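Local coordinates for putative fimbrium tip subunit Fim1C (Bacteroides ovatus, PDB 4EPS), which is probably a component of the tip of fimbriae, the cell-surface filaments that mediate adhesion and biofilm formation, at residues A[38-50]-A[60-72]. Numbering follows the deposited sequence.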
loop_
_atom_site.group_PDB
_atom_site.type_symbol
_atom_site.label_atom_id
_atom_site.label_comp_id
_atom_site.label_asym_id
_atom_site.label_seq_id
_atom_site.Cartn_x
_atom_site.Cartn_y
_atom_site.Cartn_z
ATOM N N THR A 38 -6.619 30.256 -26.669
ATOM C CA THR A 38 -5.655 30.093 -27.735
ATOM C C THR A 38 -4.485 31.033 -27.519
ATOM O O THR A 38 -4.666 32.223 -27.263
ATOM C CB THR A 38 -6.368 30.377 -29.081
ATOM O OG1 THR A 38 -7.373 29.375 -29.303
ATOM C CG2 THR A 38 -5.413 30.467 -30.254
ATOM N N THR A 39 -3.260 30.538 -27.608
ATOM C CA THR A 39 -2.121 31.437 -27.387
ATOM C C THR A 39 -1.527 31.974 -28.717
ATOM O O THR A 39 -0.844 33.002 -28.704
ATOM C CB THR A 39 -1.053 30.740 -26.516
ATOM O OG1 THR A 39 -0.017 31.679 -26.222
ATOM C CG2 THR A 39 -0.470 29.469 -27.168
ATOM N N PHE A 40 -1.788 31.261 -29.839
ATOM C CA PHE A 40 -1.302 31.491 -31.212
ATOM C C PHE A 40 0.144 30.967 -31.349
ATOM O O PHE A 40 0.830 30.749 -30.354
ATOM C CB PHE A 40 -1.430 32.957 -31.684
ATOM C CG PHE A 40 -2.861 33.452 -31.668
ATOM C CD1 PHE A 40 -3.759 33.064 -32.656
ATOM C CD2 PHE A 40 -3.309 34.297 -30.658
ATOM C CE1 PHE A 40 -5.087 33.504 -32.628
ATOM C CE2 PHE A 40 -4.634 34.751 -30.642
ATOM C CZ PHE A 40 -5.513 34.344 -31.622
ATOM N N THR A 41 0.572 30.716 -32.581
ATOM C CA THR A 41 1.887 30.136 -32.864
ATOM C C THR A 41 2.436 30.730 -34.154
ATOM O O THR A 41 1.668 31.272 -34.955
ATOM C CB THR A 41 1.750 28.591 -32.908
ATOM O OG1 THR A 41 3.046 28.006 -33.021
ATOM C CG2 THR A 41 0.847 28.100 -34.032
ATOM N N GLN A 42 3.764 30.615 -34.372
ATOM C CA GLN A 42 4.392 31.148 -35.586
ATOM C C GLN A 42 3.676 30.633 -36.834
ATOM O O GLN A 42 3.454 29.426 -36.950
ATOM C CB GLN A 42 5.886 30.780 -35.648
ATOM C CG GLN A 42 6.571 31.531 -36.792
ATOM C CD GLN A 42 8.028 31.220 -36.933
ATOM O OE1 GLN A 42 8.502 30.169 -36.494
ATOM N NE2 GLN A 42 8.750 32.116 -37.608
ATOM N N GLY A 43 3.297 31.540 -37.727
ATOM C CA GLY A 43 2.612 31.148 -38.953
ATOM C C GLY A 43 1.120 31.421 -38.951
ATOM O O GLY A 43 0.534 31.540 -40.017
ATOM N N ASP A 44 0.493 31.556 -37.762
ATOM C CA ASP A 44 -0.938 31.922 -37.670
ATOM C C ASP A 44 -1.174 33.242 -38.350
ATOM O O ASP A 44 -0.336 34.138 -38.229
ATOM C CB ASP A 44 -1.365 32.032 -36.196
ATOM C CG ASP A 44 -1.703 30.705 -35.553
ATOM O OD1 ASP A 44 -2.084 29.765 -36.289
ATOM O OD2 ASP A 44 -1.619 30.614 -34.318
ATOM N N GLN A 45 -2.304 33.377 -39.077
ATOM C CA GLN A 45 -2.634 34.620 -39.757
ATOM C C GLN A 45 -4.025 35.074 -39.449
ATOM O O GLN A 45 -4.942 34.259 -39.344
ATOM C CB GLN A 45 -2.498 34.495 -41.284
ATOM C CG GLN A 45 -1.070 34.274 -41.773
ATOM C CD GLN A 45 -1.014 34.357 -43.280
ATOM O OE1 GLN A 45 -1.725 33.631 -43.981
ATOM N NE2 GLN A 45 -0.204 35.280 -43.805
ATOM N N ILE A 46 -4.176 36.391 -39.330
ATOM C CA ILE A 46 -5.439 37.079 -39.119
ATOM C C ILE A 46 -5.674 38.017 -40.286
ATOM O O ILE A 46 -4.734 38.401 -40.973
ATOM C CB ILE A 46 -5.495 37.846 -37.764
ATOM C CG1 ILE A 46 -4.406 38.952 -37.679
ATOM C CG2 ILE A 46 -5.469 36.870 -36.563
ATOM C CD1 ILE A 46 -4.727 40.008 -36.753
ATOM N N GLY A 47 -6.919 38.400 -40.478
ATOM C CA GLY A 47 -7.285 39.378 -41.486
ATOM C C GLY A 47 -7.817 40.605 -40.782
ATOM O O GLY A 47 -8.576 40.491 -39.813
ATOM N N LEU A 48 -7.463 41.779 -41.275
ATOM C CA LEU A 48 -7.919 43.033 -40.678
ATOM C C LEU A 48 -8.797 43.846 -41.648
ATOM O O LEU A 48 -8.474 43.946 -42.833
ATOM C CB LEU A 48 -6.674 43.850 -40.278
ATOM C CG LEU A 48 -6.907 45.231 -39.633
ATOM C CD1 LEU A 48 -7.568 45.103 -38.268
ATOM C CD2 LEU A 48 -5.607 45.970 -39.458
ATOM N N PHE A 49 -9.850 44.488 -41.107
ATOM C CA PHE A 49 -10.748 45.401 -41.827
ATOM C C PHE A 49 -10.896 46.724 -41.082
ATOM O O PHE A 49 -10.984 46.734 -39.849
ATOM C CB PHE A 49 -12.150 44.792 -41.990
ATOM C CG PHE A 49 -12.242 43.571 -42.869
ATOM C CD1 PHE A 49 -12.072 42.295 -42.336
ATOM C CD2 PHE A 49 -12.588 43.689 -44.218
ATOM C CE1 PHE A 49 -12.184 41.162 -43.148
ATOM C CE2 PHE A 49 -12.711 42.555 -45.027
ATOM C CZ PHE A 49 -12.501 41.299 -44.492
ATOM N N ALA A 50 -10.986 47.831 -41.831
ATOM C CA ALA A 50 -11.259 49.158 -41.286
ATOM C C ALA A 50 -12.503 49.688 -41.982
ATOM O O ALA A 50 -12.548 49.727 -43.221
ATOM C CB ALA A 50 -10.075 50.095 -41.499
ATOM N N ILE A 60 -7.355 48.971 -46.139
ATOM C CA ILE A 60 -7.447 48.000 -45.012
ATOM C C ILE A 60 -8.691 47.107 -45.219
ATOM O O ILE A 60 -9.711 47.229 -44.531
ATOM C CB ILE A 60 -7.434 48.690 -43.596
ATOM C CG1 ILE A 60 -6.318 49.785 -43.476
ATOM C CG2 ILE A 60 -7.262 47.618 -42.476
ATOM C CD1 ILE A 60 -6.516 50.877 -42.407
ATOM N N ASN A 61 -8.603 46.243 -46.220
ATOM C CA ASN A 61 -9.682 45.362 -46.625
ATOM C C ASN A 61 -9.144 43.952 -46.671
ATOM O O ASN A 61 -8.452 43.587 -47.623
ATOM C CB ASN A 61 -10.238 45.824 -48.000
ATOM C CG ASN A 61 -11.503 45.128 -48.443
ATOM O OD1 ASN A 61 -11.895 44.084 -47.923
ATOM N ND2 ASN A 61 -12.183 45.705 -49.417
ATOM N N ASN A 62 -9.395 43.168 -45.591
ATOM C CA ASN A 62 -8.887 41.802 -45.452
ATOM C C ASN A 62 -7.357 41.804 -45.510
ATOM O O ASN A 62 -6.751 41.006 -46.213
ATOM C CB ASN A 62 -9.494 40.841 -46.498
ATOM C CG ASN A 62 -9.270 39.409 -46.137
ATOM O OD1 ASN A 62 -9.199 39.067 -44.955
ATOM N ND2 ASN A 62 -9.079 38.546 -47.131
HETATM N N MSE A 63 -6.731 42.725 -44.775
HETATM C CA MSE A 63 -5.280 42.831 -44.755
HETATM C C MSE A 63 -4.688 41.740 -43.854
HETATM O O MSE A 63 -5.077 41.641 -42.686
HETATM C CB MSE A 63 -4.870 44.229 -44.299
HETATM C CG MSE A 63 -3.389 44.495 -44.426
HETATM SE SE MSE A 63 -2.946 46.278 -43.718
HETATM C CE MSE A 63 -4.084 47.208 -44.528
ATOM N N PRO A 64 -3.758 40.912 -44.380
ATOM C CA PRO A 64 -3.221 39.817 -43.560
ATOM C C PRO A 64 -2.075 40.225 -42.636
ATOM O O PRO A 64 -1.193 40.998 -43.019
ATOM C CB PRO A 64 -2.718 38.806 -44.595
ATOM C CG PRO A 64 -2.344 39.654 -45.811
ATOM C CD PRO A 64 -3.230 40.880 -45.773
ATOM N N PHE A 65 -2.074 39.648 -41.435
ATOM C CA PHE A 65 -0.998 39.804 -40.460
ATOM C C PHE A 65 -0.610 38.433 -39.983
ATOM O O PHE A 65 -1.492 37.624 -39.715
ATOM C CB PHE A 65 -1.416 40.715 -39.289
ATOM C CG PHE A 65 -1.488 42.156 -39.698
ATOM C CD1 PHE A 65 -2.656 42.684 -40.242
ATOM C CD2 PHE A 65 -0.362 42.971 -39.632
ATOM C CE1 PHE A 65 -2.708 44.015 -40.672
ATOM C CE2 PHE A 65 -0.418 44.295 -40.072
ATOM C CZ PHE A 65 -1.593 44.810 -40.570
ATOM N N THR A 66 0.696 38.161 -39.873
ATOM C CA THR A 66 1.229 36.863 -39.483
ATOM C C THR A 66 1.963 36.948 -38.142
ATOM O O THR A 66 2.753 37.876 -37.922
ATOM C CB THR A 66 2.182 36.348 -40.604
ATOM O OG1 THR A 66 1.502 36.451 -41.850
ATOM C CG2 THR A 66 2.646 34.916 -40.385
ATOM N N PHE A 67 1.683 35.987 -37.249
ATOM C CA PHE A 67 2.351 35.926 -35.957
ATOM C C PHE A 67 3.701 35.225 -36.167
ATOM O O PHE A 67 3.741 34.208 -36.858
ATOM C CB PHE A 67 1.489 35.187 -34.917
ATOM C CG PHE A 67 2.003 35.298 -33.492
ATOM C CD1 PHE A 67 1.969 36.516 -32.814
ATOM C CD2 PHE A 67 2.417 34.168 -32.797
ATOM C CE1 PHE A 67 2.391 36.612 -31.486
ATOM C CE2 PHE A 67 2.831 34.263 -31.458
ATOM C CZ PHE A 67 2.811 35.482 -30.816
ATOM N N ASN A 68 4.798 35.798 -35.652
ATOM C CA ASN A 68 6.132 35.211 -35.859
ATOM C C ASN A 68 6.624 34.468 -34.610
ATOM O O ASN A 68 7.785 34.081 -34.552
ATOM C CB ASN A 68 7.140 36.319 -36.272
ATOM C CG ASN A 68 7.600 37.233 -35.143
ATOM O OD1 ASN A 68 7.045 37.253 -34.043
ATOM N ND2 ASN A 68 8.661 37.977 -35.367
ATOM N N GLY A 69 5.758 34.295 -33.618
ATOM C CA GLY A 69 6.138 33.654 -32.363
ATOM C C GLY A 69 6.275 34.663 -31.239
ATOM O O GLY A 69 6.263 34.292 -30.064
ATOM N N SER A 70 6.404 35.941 -31.594
ATOM C CA SER A 70 6.560 37.041 -30.631
ATOM C C SER A 70 5.576 38.185 -30.923
ATOM O O SER A 70 5.055 38.776 -29.979
ATOM C CB SER A 70 7.995 37.584 -30.644
ATOM O OG SER A 70 8.892 36.598 -30.143
ATOM N N SER A 71 5.356 38.525 -32.207
ATOM C CA SER A 71 4.508 39.664 -32.561
ATOM C C SER A 71 3.816 39.457 -33.897
ATOM O O SER A 71 4.165 38.518 -34.629
ATOM C CB SER A 71 5.339 40.951 -32.601
ATOM O OG SER A 71 6.332 40.908 -33.620
ATOM N N TRP A 72 2.850 40.343 -34.216
ATOM C CA TRP A 72 2.089 40.315 -35.464
ATOM C C TRP A 72 2.724 41.246 -36.479
ATOM O O TRP A 72 2.941 42.425 -36.185
ATOM C CB TRP A 72 0.609 40.708 -35.218
ATOM C CG TRP A 72 -0.095 39.710 -34.345
ATOM C CD1 TRP A 72 -0.153 39.707 -32.981
ATOM C CD2 TRP A 72 -0.740 38.509 -34.781
ATOM N NE1 TRP A 72 -0.840 38.601 -32.544
ATOM C CE2 TRP A 72 -1.209 37.844 -33.627
ATOM C CE3 TRP A 72 -1.024 37.958 -36.051
ATOM C CZ2 TRP A 72 -1.930 36.647 -33.693
ATOM C CZ3 TRP A 72 -1.707 36.749 -36.116
ATOM C CH2 TRP A 72 -2.170 36.116 -34.949
#
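Ile46 crosses the indole of Trp72 at about a right angle, its CG2 3.7 Å from Trp72 CH2; its CG1 lies between backbone N and carbonyl carbon (chi1 61°), which also brings that branch against Phe65 CB. In one of its two modelled conformers, Phe40 receives the edge of the Trp72 six-membered ring on one face, Trp72 CZ2 standing 3.9 Å from Phe40 CG with the planes at 78°, a T-shaped stack. Next to Ile46 on its face of the sheet, Leu48 CD2 meets Phe65 CE1 at 3.7 Å, and Leu48 CG lies alongside Ile60 CG2. On the opposite face of the sheet, Gln45 and Thr66 lie side by side, and Gln45 NE2 donates to Thr66 OG1 (2.8 Å) almost in its own amide plane. The segments carry the two strands, 45-52 and 55-67, of an antiparallel beta hairpin in the fimbrillin-like region, where Ile46 pairs with Phe65 through two backbone bonds. At Leu48 the pairing carries a G1 beta bulge: Asn62 and Met63 both face this one residue, the bonds to Met63 are kept, and Asn62 takes positive backbone angles. Beside the bulge, the ring of Phe49 lies with one face over Asn62 N and its CZ 3.6 Å from Asn62 CB, ring and amide planes only 15° apart. With an alanine in place of Phe49, the bulge would probably be less closely packed here, lacking the ring face against Asn62 N and the contact of CZ with Asn62 CB. Asn62 is held in turn by Tyr91, whose hydroxyl bonds to OD1, and by the carbonyl of Gln95, which takes ND2. At the other end, a type II turn from Thr41 to Asp44 delivers Gly43 N to Phe67 O (2.8 Å). Asp44 OD2 braces this turn by accepting from Thr41 N, from above the carboxylate plane, while OD1 bonds to Tyr92. Val17 of strand 14-19 packs against Ile46 and Trp72.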